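Local coordinates for protein beta-N-acetylhexosaminidase (Streptomyces plicatus, PDB 1JAK) that hydrolyses terminal N-acetylhexosamine residues from glycosides as a family 20 beta-N-acetylhexosaminidase, by substrate-assisted catalysis in an alpha/beta barrel, at residues 254-259 with 318-323; 284-289 with 322-327; 293-298 with 330-335; 348-353 with 363-368. All coordinates share one frame; numbering follows the deposited sequence.

Interaction 1: residues 254-259 with 318-323. With IFG ((2R,3R,4S,5R)-2-acetamido-3,4-dihydroxy-5-hydroxymethyl-piperidine), chain F.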
loop_
_atom_site.group_PDB
_atom_site.type_symbol
_atom_site.label_atom_id
_atom_site.label_comp_id
_atom_site.label_asym_id
_atom_site.label_seq_id
_atom_site.Cartn_x
_atom_site.Cartn_y
_atom_site.Cartn_z
ATOM N N PRO A 254 4.687 -8.203 20.960
ATOM C CA PRO A 254 5.859 -8.875 21.524
ATOM C C PRO A 254 6.217 -10.149 20.765
ATOM O O PRO A 254 7.250 -10.766 21.024
ATOM C CB PRO A 254 5.426 -9.157 22.958
ATOM C CG PRO A 254 3.986 -9.509 22.780
ATOM C CD PRO A 254 3.490 -8.467 21.783
ATOM N N GLY A 255 5.350 -10.546 19.836
ATOM C CA GLY A 255 5.612 -11.736 19.044
ATOM C C GLY A 255 6.363 -11.368 17.776
ATOM O O GLY A 255 6.594 -10.185 17.524
ATOM N N HIS A 256 6.744 -12.368 16.980
ATOM C CA HIS A 256 7.475 -12.124 15.731
ATOM C C HIS A 256 8.724 -11.296 15.979
ATOM O O HIS A 256 9.067 -10.403 15.197
ATOM C CB HIS A 256 6.560 -11.408 14.736
ATOM C CG HIS A 256 5.544 -12.309 14.112
ATOM N ND1 HIS A 256 5.861 -13.194 13.104
ATOM C CD2 HIS A 256 4.232 -12.499 14.384
ATOM C CE1 HIS A 256 4.786 -13.892 12.782
ATOM N NE2 HIS A 256 3.784 -13.491 13.544
ATOM N N THR A 257 9.421 -11.630 17.057
ATOM C CA THR A 257 10.610 -10.901 17.471
ATOM C C THR A 257 11.905 -11.708 17.481
ATOM O O THR A 257 12.887 -11.279 18.082
ATOM C CB THR A 257 10.400 -10.337 18.890
ATOM O OG1 THR A 257 9.800 -11.350 19.715
ATOM C CG2 THR A 257 9.489 -9.122 18.860
ATOM N N ASN A 258 11.941 -12.860 16.817
ATOM C CA ASN A 258 13.165 -13.650 16.868
ATOM C C ASN A 258 14.430 -12.945 16.390
ATOM O O ASN A 258 15.498 -13.158 16.956
ATOM C CB ASN A 258 13.031 -14.959 16.091
ATOM C CG ASN A 258 14.190 -15.902 16.372
ATOM O OD1 ASN A 258 14.267 -16.494 17.447
ATOM N ND2 ASN A 258 15.112 -16.020 15.419
ATOM N N ALA A 259 14.333 -12.118 15.354
ATOM C CA ALA A 259 15.529 -11.440 14.857
ATOM C C ALA A 259 16.177 -10.615 15.967
ATOM O O ALA A 259 17.400 -10.595 16.101
ATOM C CB ALA A 259 15.190 -10.554 13.664
ATOM N N GLY A 318 1.541 -6.921 17.093
ATOM C CA GLY A 318 0.719 -7.547 18.121
ATOM C C GLY A 318 0.064 -8.849 17.696
ATOM O O GLY A 318 -0.687 -9.461 18.459
ATOM N N ASP A 319 0.365 -9.282 16.478
ATOM C CA ASP A 319 -0.201 -10.504 15.925
ATOM C C ASP A 319 0.549 -11.762 16.329
ATOM O O ASP A 319 1.756 -11.736 16.583
ATOM C CB ASP A 319 -0.179 -10.440 14.401
ATOM C CG ASP A 319 1.239 -10.351 13.858
ATOM O OD1 ASP A 319 1.942 -9.390 14.228
ATOM O OD2 ASP A 319 1.658 -11.238 13.081
ATOM N N GLU A 320 -0.186 -12.865 16.368
ATOM C CA GLU A 320 0.383 -14.175 16.646
ATOM C C GLU A 320 1.424 -14.247 17.764
ATOM O O GLU A 320 2.477 -14.866 17.607
ATOM C CB GLU A 320 0.960 -14.719 15.330
ATOM C CG GLU A 320 -0.066 -14.684 14.191
ATOM C CD GLU A 320 0.517 -14.992 12.821
ATOM O OE1 GLU A 320 1.731 -14.789 12.612
ATOM O OE2 GLU A 320 -0.252 -15.418 11.937
ATOM N N ALA A 321 1.129 -13.620 18.897
ATOM C CA ALA A 321 2.042 -13.656 20.036
ATOM C C ALA A 321 1.654 -14.902 20.828
ATOM O O ALA A 321 1.327 -14.829 22.013
ATOM C CB ALA A 321 1.866 -12.402 20.891
ATOM N N HIS A 322 1.700 -16.045 20.153
ATOM C CA HIS A 322 1.298 -17.309 20.749
ATOM C C HIS A 322 2.211 -17.884 21.821
ATOM O O HIS A 322 1.849 -18.852 22.495
ATOM C CB HIS A 322 1.051 -18.319 19.632
ATOM C CG HIS A 322 0.052 -17.843 18.623
ATOM N ND1 HIS A 322 -1.103 -17.182 18.983
ATOM C CD2 HIS A 322 0.033 -17.926 17.272
ATOM C CE1 HIS A 322 -1.791 -16.877 17.897
ATOM N NE2 HIS A 322 -1.124 -17.317 16.847
ATOM N N SER A 323 3.388 -17.295 21.992
ATOM C CA SER A 323 4.303 -17.757 23.027
ATOM C C SER A 323 4.256 -16.757 24.176
ATOM O O SER A 323 5.080 -16.798 25.092
ATOM C CB SER A 323 5.723 -17.878 22.474
ATOM O OG SER A 323 5.793 -18.934 21.528
HETATM N N1 IFG F . 0.102 -14.183 9.444
HETATM C C2 IFG F . 1.241 -13.363 9.932
HETATM C C3 IFG F . 2.223 -12.826 8.813
HETATM C C4 IFG F . 2.485 -13.836 7.676
HETATM C C5 IFG F . 1.136 -14.323 7.140
HETATM C C6 IFG F . 1.208 -15.296 5.968
HETATM C C7 IFG F . -0.240 -11.415 10.189
HETATM C C8 IFG F . -0.807 -10.207 10.889
HETATM C C9 IFG F . 0.270 -14.983 8.221
HETATM N N2 IFG F . 0.727 -12.221 10.720
HETATM O O7 IFG F . -0.704 -11.672 9.087
HETATM O O3 IFG F . 3.458 -12.455 9.411
HETATM O O4 IFG F . 3.203 -14.948 8.208
HETATM O O6 IFG F . -0.004 -15.300 5.222
HETATM O O HOH W 1 3.266 -9.791 17.968
HETATM O O HOH W 2 5.463 -14.893 17.943
#
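Glu-320 OE1 accepts a short hydrogen bond of 2.6 Å from His-256 NE2, taken on the carboxylate's anti lone pair and lying in the imidazole plane. The N-H...O angle is 145°, and ring and carboxylate are nearly coplanar. The other oxygen, Glu-320 OE2, accepts from N1 of the bound azasugar IFG at 2.8 Å, so one carboxylate spans histidine and inhibitor. A histidine suits this place because its two nitrogens can face opposite partners: ND1 is bonded to Asp-197, which fixes the turn of the ring. Asp-319 CG, between the backbone N and the carbonyl carbon (chi1 63°), is placed beside the inhibitor's acetamido group, whose N2 donates to Asp-319 OD2 at 2.7 Å in a nearly straight bond (163°). The backbones are joined through two waters, one from Gly-255 N to Asp-319 O, the other from His-256 N to Glu-320 O. Gly-255 lies so close to Ala-321 that a CB on it would clash with Ala-321 CA. Pro-254 CG meets Ala-321 CB at 4.1 Å. The contact thus joins the loop between strand 246-250 and helix 258-263 to the one between strand 313-315 and helix 326-342, with Phe-329 of that helix touching both Pro-254 and Ala-321.

Interaction 2: residues 284-289 with 322-327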
loop_
_atom_site.group_PDB
_atom_site.type_symbol
_atom_site.label_atom_id
_atom_site.label_comp_id
_atom_site.label_asym_id
_atom_site.label_seq_id
_atom_site.Cartn_x
_atom_site.Cartn_y
_atom_site.Cartn_z
ATOM N N PHE A 284 6.070 -18.647 17.484
ATOM C CA PHE A 284 6.967 -19.260 18.460
ATOM C C PHE A 284 7.879 -18.326 19.248
ATOM O O PHE A 284 8.508 -18.752 20.215
ATOM C CB PHE A 284 7.833 -20.291 17.739
ATOM C CG PHE A 284 8.669 -19.704 16.638
ATOM C CD1 PHE A 284 9.891 -19.104 16.921
ATOM C CD2 PHE A 284 8.216 -19.720 15.321
ATOM C CE1 PHE A 284 10.652 -18.525 15.907
ATOM C CE2 PHE A 284 8.969 -19.143 14.299
ATOM C CZ PHE A 284 10.188 -18.545 14.592
ATOM N N SER A 285 7.963 -17.066 18.840
ATOM C CA SER A 285 8.842 -16.116 19.514
ATOM C C SER A 285 8.116 -15.135 20.424
ATOM O O SER A 285 6.949 -14.815 20.208
ATOM C CB SER A 285 9.631 -15.327 18.470
ATOM O OG SER A 285 8.736 -14.670 17.590
ATOM N N SER A 286 8.820 -14.650 21.441
ATOM C CA SER A 286 8.235 -13.682 22.356
ATOM C C SER A 286 9.262 -12.897 23.158
ATOM O O SER A 286 10.251 -13.453 23.637
ATOM C CB SER A 286 7.282 -14.371 23.339
ATOM O OG SER A 286 6.741 -13.421 24.249
ATOM N N LEU A 287 9.035 -11.593 23.285
ATOM C CA LEU A 287 9.918 -10.775 24.099
ATOM C C LEU A 287 9.586 -11.252 25.506
ATOM O O LEU A 287 8.516 -11.829 25.723
ATOM C CB LEU A 287 9.561 -9.295 23.965
ATOM C CG LEU A 287 9.782 -8.669 22.588
ATOM C CD1 LEU A 287 9.361 -7.204 22.618
ATOM C CD2 LEU A 287 11.246 -8.801 22.205
ATOM N N CYS A 288 10.481 -11.027 26.461
ATOM C CA CYS A 288 10.198 -11.469 27.819
ATOM C C CYS A 288 9.471 -10.359 28.574
ATOM O O CYS A 288 10.077 -9.385 29.019
ATOM C CB CYS A 288 11.485 -11.878 28.544
ATOM S SG CYS A 288 11.071 -12.981 29.932
ATOM N N VAL A 289 8.156 -10.515 28.698
ATOM C CA VAL A 289 7.313 -9.523 29.353
ATOM C C VAL A 289 7.702 -9.212 30.794
ATOM O O VAL A 289 7.531 -8.081 31.248
ATOM C CB VAL A 289 5.824 -9.957 29.306
ATOM C CG1 VAL A 289 4.949 -8.943 30.031
ATOM C CG2 VAL A 289 5.373 -10.080 27.856
ATOM N N HIS A 322 1.700 -16.045 20.153
ATOM C CA HIS A 322 1.298 -17.309 20.749
ATOM C C HIS A 322 2.211 -17.884 21.821
ATOM O O HIS A 322 1.849 -18.852 22.495
ATOM C CB HIS A 322 1.051 -18.319 19.632
ATOM C CG HIS A 322 0.052 -17.843 18.623
ATOM N ND1 HIS A 322 -1.103 -17.182 18.983
ATOM C CD2 HIS A 322 0.033 -17.926 17.272
ATOM C CE1 HIS A 322 -1.791 -16.877 17.897
ATOM N NE2 HIS A 322 -1.124 -17.317 16.847
ATOM N N SER A 323 3.388 -17.295 21.992
ATOM C CA SER A 323 4.303 -17.757 23.027
ATOM C C SER A 323 4.256 -16.757 24.176
ATOM O O SER A 323 5.080 -16.798 25.092
ATOM C CB SER A 323 5.723 -17.878 22.474
ATOM O OG SER A 323 5.793 -18.934 21.528
ATOM N N THR A 324 3.273 -15.862 24.113
ATOM C CA THR A 324 3.069 -14.841 25.135
ATOM C C THR A 324 1.723 -15.098 25.807
ATOM O O THR A 324 0.676 -14.920 25.190
ATOM C CB THR A 324 3.021 -13.424 24.522
ATOM O OG1 THR A 324 4.150 -13.227 23.661
ATOM C CG2 THR A 324 3.042 -12.370 25.625
ATOM N N PRO A 325 1.730 -15.535 27.076
ATOM C CA PRO A 325 0.468 -15.797 27.775
ATOM C C PRO A 325 -0.468 -14.594 27.645
ATOM O O PRO A 325 -0.024 -13.452 27.719
ATOM C CB PRO A 325 0.920 -16.036 29.211
ATOM C CG PRO A 325 2.262 -16.690 29.024
ATOM C CD PRO A 325 2.886 -15.830 27.942
ATOM N N LYS A 326 -1.758 -14.857 27.456
ATOM C CA LYS A 326 -2.744 -13.792 27.291
ATOM C C LYS A 326 -2.594 -12.639 28.282
ATOM O O LYS A 326 -2.581 -11.474 27.885
ATOM C CB LYS A 326 -4.164 -14.361 27.385
ATOM C CG LYS A 326 -5.258 -13.306 27.282
ATOM C CD LYS A 326 -5.214 -12.583 25.945
ATOM C CE LYS A 326 -5.854 -13.405 24.838
ATOM N NZ LYS A 326 -7.330 -13.522 25.024
ATOM N N ALA A 327 -2.482 -12.959 29.567
ATOM C CA ALA A 327 -2.344 -11.922 30.585
ATOM C C ALA A 327 -1.079 -11.092 30.390
ATOM O O ALA A 327 -1.087 -9.882 30.626
ATOM C CB ALA A 327 -2.359 -12.543 31.979
#
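Ser-286 OG, anti to its backbone N (chi1 179°), meets Thr-324 OG1, which is anti to its own carbonyl carbon (chi1 -50°). The two hydroxyls stand 2.7 Å apart, Thr-324 OG1 donating to Ser-286 OG. Ser-286 OG in turn donates to Leu-287 O at 2.8 Å, a short relay that ends on a backbone carbonyl. Serine fits here because one small hydroxyl can accept and donate at once; an alanine here would probably leave the Thr-324 hydroxyl without its acceptor and Leu-287 O without this donor. The threonine methyl adds an apolar touch, Thr-324 CG2 lying 4.0 Å from Val-289 CG2, with the two side chains crossing at about a right angle. Farther along, Ser-323 CB packs 3.9 Å from Ser-286 CB, while Ser-323 OG is bonded to Gly-283 O. The chemistry is therefore that of two loops joined through small hydroxyl side chains, with one methyl pair beside them: directional hydroxyl bonds, more than apolar area, set how these two loops fit.

Interaction 3: residues 293-298 with 330-335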
loop_
_atom_site.group_PDB
_atom_site.type_symbol
_atom_site.label_atom_id
_atom_site.label_comp_id
_atom_site.label_asym_id
_atom_site.label_seq_id
_atom_site.Cartn_x
_atom_site.Cartn_y
_atom_site.Cartn_z
ATOM N N VAL A 293 14.550 -4.975 31.052
ATOM C CA VAL A 293 15.304 -4.624 29.850
ATOM C C VAL A 293 14.422 -4.598 28.604
ATOM O O VAL A 293 14.687 -3.855 27.659
ATOM C CB VAL A 293 16.485 -5.598 29.616
ATOM C CG1 VAL A 293 15.963 -6.982 29.266
ATOM C CG2 VAL A 293 17.390 -5.059 28.512
ATOM N N THR A 294 13.365 -5.400 28.614
ATOM C CA THR A 294 12.445 -5.466 27.485
ATOM C C THR A 294 11.866 -4.103 27.126
ATOM O O THR A 294 11.764 -3.744 25.950
ATOM C CB THR A 294 11.277 -6.421 27.793
ATOM O OG1 THR A 294 11.787 -7.748 27.957
ATOM C CG2 THR A 294 10.254 -6.407 26.659
ATOM N N TYR A 295 11.494 -3.341 28.147
ATOM C CA TYR A 295 10.898 -2.031 27.942
ATOM C C TYR A 295 11.915 -0.951 27.598
ATOM O O TYR A 295 11.573 0.043 26.956
ATOM C CB TYR A 295 10.058 -1.688 29.171
ATOM C CG TYR A 295 9.039 -2.779 29.405
ATOM C CD1 TYR A 295 7.886 -2.858 28.623
ATOM C CD2 TYR A 295 9.296 -3.817 30.302
ATOM C CE1 TYR A 295 7.021 -3.947 28.716
ATOM C CE2 TYR A 295 8.439 -4.911 30.402
ATOM C CZ TYR A 295 7.306 -4.971 29.604
ATOM O OH TYR A 295 6.471 -6.064 29.678
ATOM N N ASP A 296 13.164 -1.141 28.008
ATOM C CA ASP A 296 14.207 -0.183 27.660
ATOM C C ASP A 296 14.445 -0.360 26.163
ATOM O O ASP A 296 14.578 0.610 25.415
ATOM C CB ASP A 296 15.505 -0.472 28.418
ATOM C CG ASP A 296 15.398 -0.166 29.899
ATOM O OD1 ASP A 296 14.726 0.825 30.254
ATOM O OD2 ASP A 296 15.999 -0.906 30.704
ATOM N N PHE A 297 14.487 -1.622 25.744
ATOM C CA PHE A 297 14.688 -1.994 24.346
ATOM C C PHE A 297 13.578 -1.410 23.469
ATOM O O PHE A 297 13.846 -0.754 22.459
ATOM C CB PHE A 297 14.696 -3.522 24.225
ATOM C CG PHE A 297 14.646 -4.022 22.810
ATOM C CD1 PHE A 297 15.770 -3.959 21.997
ATOM C CD2 PHE A 297 13.467 -4.546 22.289
ATOM C CE1 PHE A 297 15.721 -4.411 20.678
ATOM C CE2 PHE A 297 13.408 -4.999 20.972
ATOM C CZ PHE A 297 14.539 -4.930 20.168
ATOM N N VAL A 298 12.330 -1.647 23.860
ATOM C CA VAL A 298 11.194 -1.147 23.096
ATOM C C VAL A 298 11.197 0.375 23.005
ATOM O O VAL A 298 10.941 0.938 21.940
ATOM C CB VAL A 298 9.858 -1.617 23.707
ATOM C CG1 VAL A 298 8.692 -0.916 23.018
ATOM C CG2 VAL A 298 9.725 -3.129 23.547
ATOM N N VAL A 330 -1.582 -8.657 27.422
ATOM C CA VAL A 330 -2.340 -7.479 27.829
ATOM C C VAL A 330 -1.460 -6.526 28.637
ATOM O O VAL A 330 -1.463 -5.319 28.396
ATOM C CB VAL A 330 -3.586 -7.868 28.664
ATOM C CG1 VAL A 330 -4.317 -6.612 29.131
ATOM C CG2 VAL A 330 -4.519 -8.733 27.830
ATOM N N ALA A 331 -0.703 -7.065 29.589
ATOM C CA ALA A 331 0.181 -6.239 30.407
ATOM C C ALA A 331 1.211 -5.537 29.525
ATOM O O ALA A 331 1.480 -4.347 29.695
ATOM C CB ALA A 331 0.889 -7.100 31.454
ATOM N N PHE A 332 1.782 -6.282 28.582
ATOM C CA PHE A 332 2.783 -5.737 27.669
ATOM C C PHE A 332 2.228 -4.568 26.861
ATOM O O PHE A 332 2.846 -3.502 26.783
ATOM C CB PHE A 332 3.263 -6.825 26.702
ATOM C CG PHE A 332 4.303 -6.351 25.722
ATOM C CD1 PHE A 332 5.644 -6.278 26.088
ATOM C CD2 PHE A 332 3.938 -5.968 24.435
ATOM C CE1 PHE A 332 6.612 -5.830 25.183
ATOM C CE2 PHE A 332 4.898 -5.519 23.523
ATOM C CZ PHE A 332 6.235 -5.450 23.898
ATOM N N MET A 333 1.067 -4.768 26.253
ATOM C CA MET A 333 0.461 -3.718 25.444
ATOM C C MET A 333 0.062 -2.501 26.270
ATOM O O MET A 333 0.109 -1.375 25.780
ATOM C CB MET A 333 -0.741 -4.266 24.676
ATOM C CG MET A 333 -0.336 -5.219 23.559
ATOM S SD MET A 333 0.849 -4.439 22.429
ATOM C CE MET A 333 0.666 -5.492 20.964
ATOM N N LYS A 334 -0.327 -2.722 27.522
ATOM C CA LYS A 334 -0.706 -1.612 28.391
ATOM C C LYS A 334 0.525 -0.736 28.636
ATOM O O LYS A 334 0.436 0.494 28.694
ATOM C CB LYS A 334 -1.233 -2.147 29.727
ATOM C CG LYS A 334 -1.595 -1.068 30.744
ATOM C CD LYS A 334 -2.862 -0.325 30.352
ATOM C CE LYS A 334 -3.261 0.687 31.419
ATOM N NZ LYS A 334 -4.591 1.300 31.135
ATOM N N ARG A 335 1.676 -1.387 28.760
ATOM C CA ARG A 335 2.938 -0.702 29.016
ATOM C C ARG A 335 3.578 -0.048 27.794
ATOM O O ARG A 335 4.149 1.039 27.897
ATOM C CB ARG A 335 3.937 -1.686 29.630
ATOM C CG ARG A 335 3.490 -2.269 30.963
ATOM C CD ARG A 335 4.303 -3.498 31.334
ATOM N NE ARG A 335 3.872 -4.066 32.609
ATOM C CZ ARG A 335 4.230 -5.267 33.053
ATOM N NH1 ARG A 335 5.028 -6.035 32.325
ATOM N NH2 ARG A 335 3.790 -5.700 34.229
#
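Tyr-295, Phe-332 and Arg-335 carry most of this contact between helices 292-307 and 326-342, whose short segments approach to 11.8 Å between axes at 43°. Tyr-295 reaches across with its ring, and its OH accepts from Arg-335 NH1 at 3.0 Å; the oxygen lies in the guanidinium plane, and ring and guanidinium are nearly perpendicular (85°). Arg-335, extended from CG to NE, lays its CD 3.8 Å from Tyr-295 CZ. The phenol is gripped a second time, by a hydrogen bond to Val-289 O. Phe-332 CG is anti to its backbone N (chi1 -180°), and the ring's CD1 lies 3.8 Å from Tyr-295 CE1, the two planes inclined to each other. Thr-294 CG2 reaches the phenylalanine at its edge, and Val-298 CG2 lies 4.2 Å from Phe-332 CZ. A leucine in place of Tyr-295 would probably leave Arg-335 NH1 and Val-289 O without this hydroxyl and open a gap beside Phe-332. Tyrosine thus serves two environments: its ring joins the buried apolar side, its hydroxyl meets the solvent-exposed Arg-335.

Interaction 4: residues 348-353 with 363-368. With IFG ((2R,3R,4S,5R)-2-acetamido-3,4-dihydroxy-5-hydroxymethyl-piperidine), chain F.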
loop_
_atom_site.group_PDB
_atom_site.type_symbol
_atom_site.label_atom_id
_atom_site.label_comp_id
_atom_site.label_asym_id
_atom_site.label_seq_id
_atom_site.Cartn_x
_atom_site.Cartn_y
_atom_site.Cartn_z
ATOM N N VAL A 348 -0.826 1.938 15.856
ATOM C CA VAL A 348 -1.614 1.056 15.011
ATOM C C VAL A 348 -1.139 -0.336 15.401
ATOM O O VAL A 348 0.036 -0.529 15.702
ATOM C CB VAL A 348 -1.321 1.246 13.509
ATOM C CG1 VAL A 348 -2.219 0.322 12.691
ATOM C CG2 VAL A 348 -1.540 2.701 13.105
ATOM N N GLY A 349 -2.054 -1.295 15.419
ATOM C CA GLY A 349 -1.674 -2.656 15.748
ATOM C C GLY A 349 -2.598 -3.610 15.028
ATOM O O GLY A 349 -3.640 -3.192 14.524
ATOM N N TRP A 350 -2.224 -4.882 14.940
ATOM C CA TRP A 350 -3.106 -5.851 14.303
ATOM C C TRP A 350 -4.298 -5.966 15.250
ATOM O O TRP A 350 -4.193 -5.560 16.411
ATOM C CB TRP A 350 -2.381 -7.183 14.108
ATOM C CG TRP A 350 -1.237 -7.051 13.132
ATOM C CD1 TRP A 350 0.091 -6.959 13.430
ATOM C CD2 TRP A 350 -1.338 -6.941 11.705
ATOM N NE1 TRP A 350 0.827 -6.796 12.277
ATOM C CE2 TRP A 350 -0.026 -6.783 11.205
ATOM C CE3 TRP A 350 -2.410 -6.965 10.800
ATOM C CZ2 TRP A 350 0.247 -6.648 9.834
ATOM C CZ3 TRP A 350 -2.139 -6.831 9.435
ATOM C CH2 TRP A 350 -0.818 -6.675 8.968
ATOM N N HIS A 351 -5.423 -6.509 14.789
ATOM C CA HIS A 351 -6.603 -6.537 15.651
ATOM C C HIS A 351 -6.506 -7.282 16.974
ATOM O O HIS A 351 -7.404 -7.165 17.802
ATOM C CB HIS A 351 -7.857 -6.988 14.878
ATOM C CG HIS A 351 -7.911 -8.452 14.587
ATOM N ND1 HIS A 351 -7.392 -9.006 13.436
ATOM C CD2 HIS A 351 -8.454 -9.478 15.287
ATOM C CE1 HIS A 351 -7.615 -10.308 13.438
ATOM N NE2 HIS A 351 -8.259 -10.620 14.550
ATOM N N GLN A 352 -5.434 -8.038 17.187
ATOM C CA GLN A 352 -5.265 -8.721 18.468
ATOM C C GLN A 352 -5.171 -7.653 19.562
ATOM O O GLN A 352 -5.441 -7.922 20.734
ATOM C CB GLN A 352 -3.988 -9.565 18.479
ATOM C CG GLN A 352 -4.100 -10.903 17.758
ATOM C CD GLN A 352 -4.390 -10.751 16.283
ATOM O OE1 GLN A 352 -3.780 -9.928 15.605
ATOM N NE2 GLN A 352 -5.312 -11.559 15.773
ATOM N N LEU A 353 -4.781 -6.442 19.173
ATOM C CA LEU A 353 -4.659 -5.337 20.124
ATOM C C LEU A 353 -6.023 -4.969 20.713
ATOM O O LEU A 353 -6.101 -4.401 21.806
ATOM C CB LEU A 353 -4.039 -4.107 19.443
ATOM C CG LEU A 353 -3.794 -2.864 20.310
ATOM C CD1 LEU A 353 -2.838 -3.199 21.448
ATOM C CD2 LEU A 353 -3.210 -1.750 19.455
ATOM N N LEU A 363 -5.611 2.736 16.149
ATOM C CA LEU A 363 -6.296 2.080 15.043
ATOM C C LEU A 363 -5.867 0.621 15.102
ATOM O O LEU A 363 -4.747 0.325 15.514
ATOM C CB LEU A 363 -5.865 2.640 13.683
ATOM C CG LEU A 363 -6.273 4.047 13.252
ATOM C CD1 LEU A 363 -5.381 5.070 13.928
ATOM C CD2 LEU A 363 -6.137 4.155 11.738
ATOM N N VAL A 364 -6.756 -0.289 14.725
ATOM C CA VAL A 364 -6.387 -1.699 14.697
ATOM C C VAL A 364 -6.627 -2.225 13.296
ATOM O O VAL A 364 -7.571 -1.817 12.616
ATOM C CB VAL A 364 -7.168 -2.555 15.727
ATOM C CG1 VAL A 364 -6.759 -2.152 17.137
ATOM C CG2 VAL A 364 -8.669 -2.406 15.526
ATOM N N GLN A 365 -5.746 -3.116 12.857
ATOM C CA GLN A 365 -5.845 -3.687 11.524
ATOM C C GLN A 365 -6.414 -5.097 11.602
ATOM O O GLN A 365 -5.759 -6.019 12.088
ATOM C CB GLN A 365 -4.465 -3.711 10.862
ATOM C CG GLN A 365 -4.519 -4.010 9.374
ATOM C CD GLN A 365 -3.162 -3.921 8.702
ATOM O OE1 GLN A 365 -2.213 -3.348 9.250
ATOM N NE2 GLN A 365 -3.067 -4.478 7.501
ATOM N N TYR A 366 -7.639 -5.248 11.112
ATOM C CA TYR A 366 -8.335 -6.528 11.133
ATOM C C TYR A 366 -7.933 -7.443 9.983
ATOM O O TYR A 366 -8.156 -7.117 8.811
ATOM C CB TYR A 366 -9.842 -6.294 11.066
ATOM C CG TYR A 366 -10.644 -7.562 11.176
ATOM C CD1 TYR A 366 -10.801 -8.202 12.406
ATOM C CD2 TYR A 366 -11.229 -8.139 10.051
ATOM C CE1 TYR A 366 -11.524 -9.382 12.513
ATOM C CE2 TYR A 366 -11.957 -9.323 10.145
ATOM C CZ TYR A 366 -12.099 -9.938 11.382
ATOM O OH TYR A 366 -12.818 -11.106 11.488
ATOM N N TRP A 367 -7.355 -8.592 10.319
ATOM C CA TRP A 367 -6.942 -9.548 9.302
ATOM C C TRP A 367 -7.676 -10.882 9.452
ATOM O O TRP A 367 -7.179 -11.933 9.035
ATOM C CB TRP A 367 -5.419 -9.757 9.342
ATOM C CG TRP A 367 -4.859 -10.234 10.656
ATOM C CD1 TRP A 367 -4.773 -9.528 11.824
ATOM C CD2 TRP A 367 -4.260 -11.509 10.914
ATOM N NE1 TRP A 367 -4.153 -10.286 12.793
ATOM C CE2 TRP A 367 -3.829 -11.507 12.260
ATOM C CE3 TRP A 367 -4.043 -12.655 10.137
ATOM C CZ2 TRP A 367 -3.190 -12.607 12.849
ATOM C CZ3 TRP A 367 -3.405 -13.752 10.721
ATOM C CH2 TRP A 367 -2.988 -13.717 12.066
ATOM N N GLY A 368 -8.871 -10.820 10.040
ATOM C CA GLY A 368 -9.687 -12.007 10.226
ATOM C C GLY A 368 -10.262 -12.527 8.919
ATOM O O GLY A 368 -9.995 -11.976 7.848
HETATM N N1 IFG F . 0.102 -14.183 9.444
HETATM C C2 IFG F . 1.241 -13.363 9.932
HETATM C C3 IFG F . 2.223 -12.826 8.813
HETATM C C4 IFG F . 2.485 -13.836 7.676
HETATM C C5 IFG F . 1.136 -14.323 7.140
HETATM C C6 IFG F . 1.208 -15.296 5.968
HETATM C C7 IFG F . -0.240 -11.415 10.189
HETATM C C8 IFG F . -0.807 -10.207 10.889
HETATM C C9 IFG F . 0.270 -14.983 8.221
HETATM N N2 IFG F . 0.727 -12.221 10.720
HETATM O O7 IFG F . -0.704 -11.672 9.087
HETATM O O3 IFG F . 3.458 -12.455 9.411
HETATM O O4 IFG F . 3.203 -14.948 8.208
HETATM O O6 IFG F . -0.004 -15.300 5.222
#
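Trp-350 and Trp-367 meet edge to face, the edge of the first toward the face of the second, with Trp-350 CE3 3.6 Å from Trp-367 CD1 and the planes at 75°. Along the strands the packing is close: 346-350 and 363-366 run parallel, and Gln-365 N donates to Gly-349 O at 2.7 Å. Glycine suits position 349, where a CB would clash with Leu-353 CD2. On the same side of the sheet as Trp-350, Gln-365 runs alongside that indole, its amide bonded to His-315 and Ser-393. His-351 is held too: its ND1 accepts from Trp-367 N at 3.1 Å, its NE2 is bonded to Glu-376, and Tyr-366 CD1 sits over the centre of its ring. The far end is more open to solvent, Gln-352 and Trp-367 being only partly buried. Gln-352 is bent at chi2 (63°), which turns CD toward the indole, and OE1 accepts from Trp-367 NE1 at 2.9 Å; the bond uses a carbonyl lone pair, lies in the indole plane and steadies the ring's tilt. The acetamido methyl of IFG, C8, is 3.4 Å from Trp-350 CD2 and 3.6 Å from Trp-367 CE2, over the centre of a face of each indole. Neighbouring parallel strands of an alpha/beta barrel carrying ligand-binding side chains at their C-terminal ends typify the TIM-barrel active site, here forming an aromatic seat for the N-acetyl group.

How the interactions relate
Interactions 1 and 4 line the same ligand site from different loops, and both touch IFG: the first offers carboxylate oxygens to its nitrogens, the second aromatic faces to its acetamido methyl. They pack on each other, Asp-319 against Trp-350 and Glu-320 against Trp-367. Interactions 2 and 3 lie farther out and share helix 326-342, the former just ahead of its first turn with hydroxyl chemistry, the latter along its flank with rings and an arginine. Interaction 2 is the partly buried one of the four; its second segment overlaps that of interaction 1 at His-322 and Ser-323, and Leu-287 N is bonded to Pro-254 O. Interaction 4 alone is built on paired strands of the barrel.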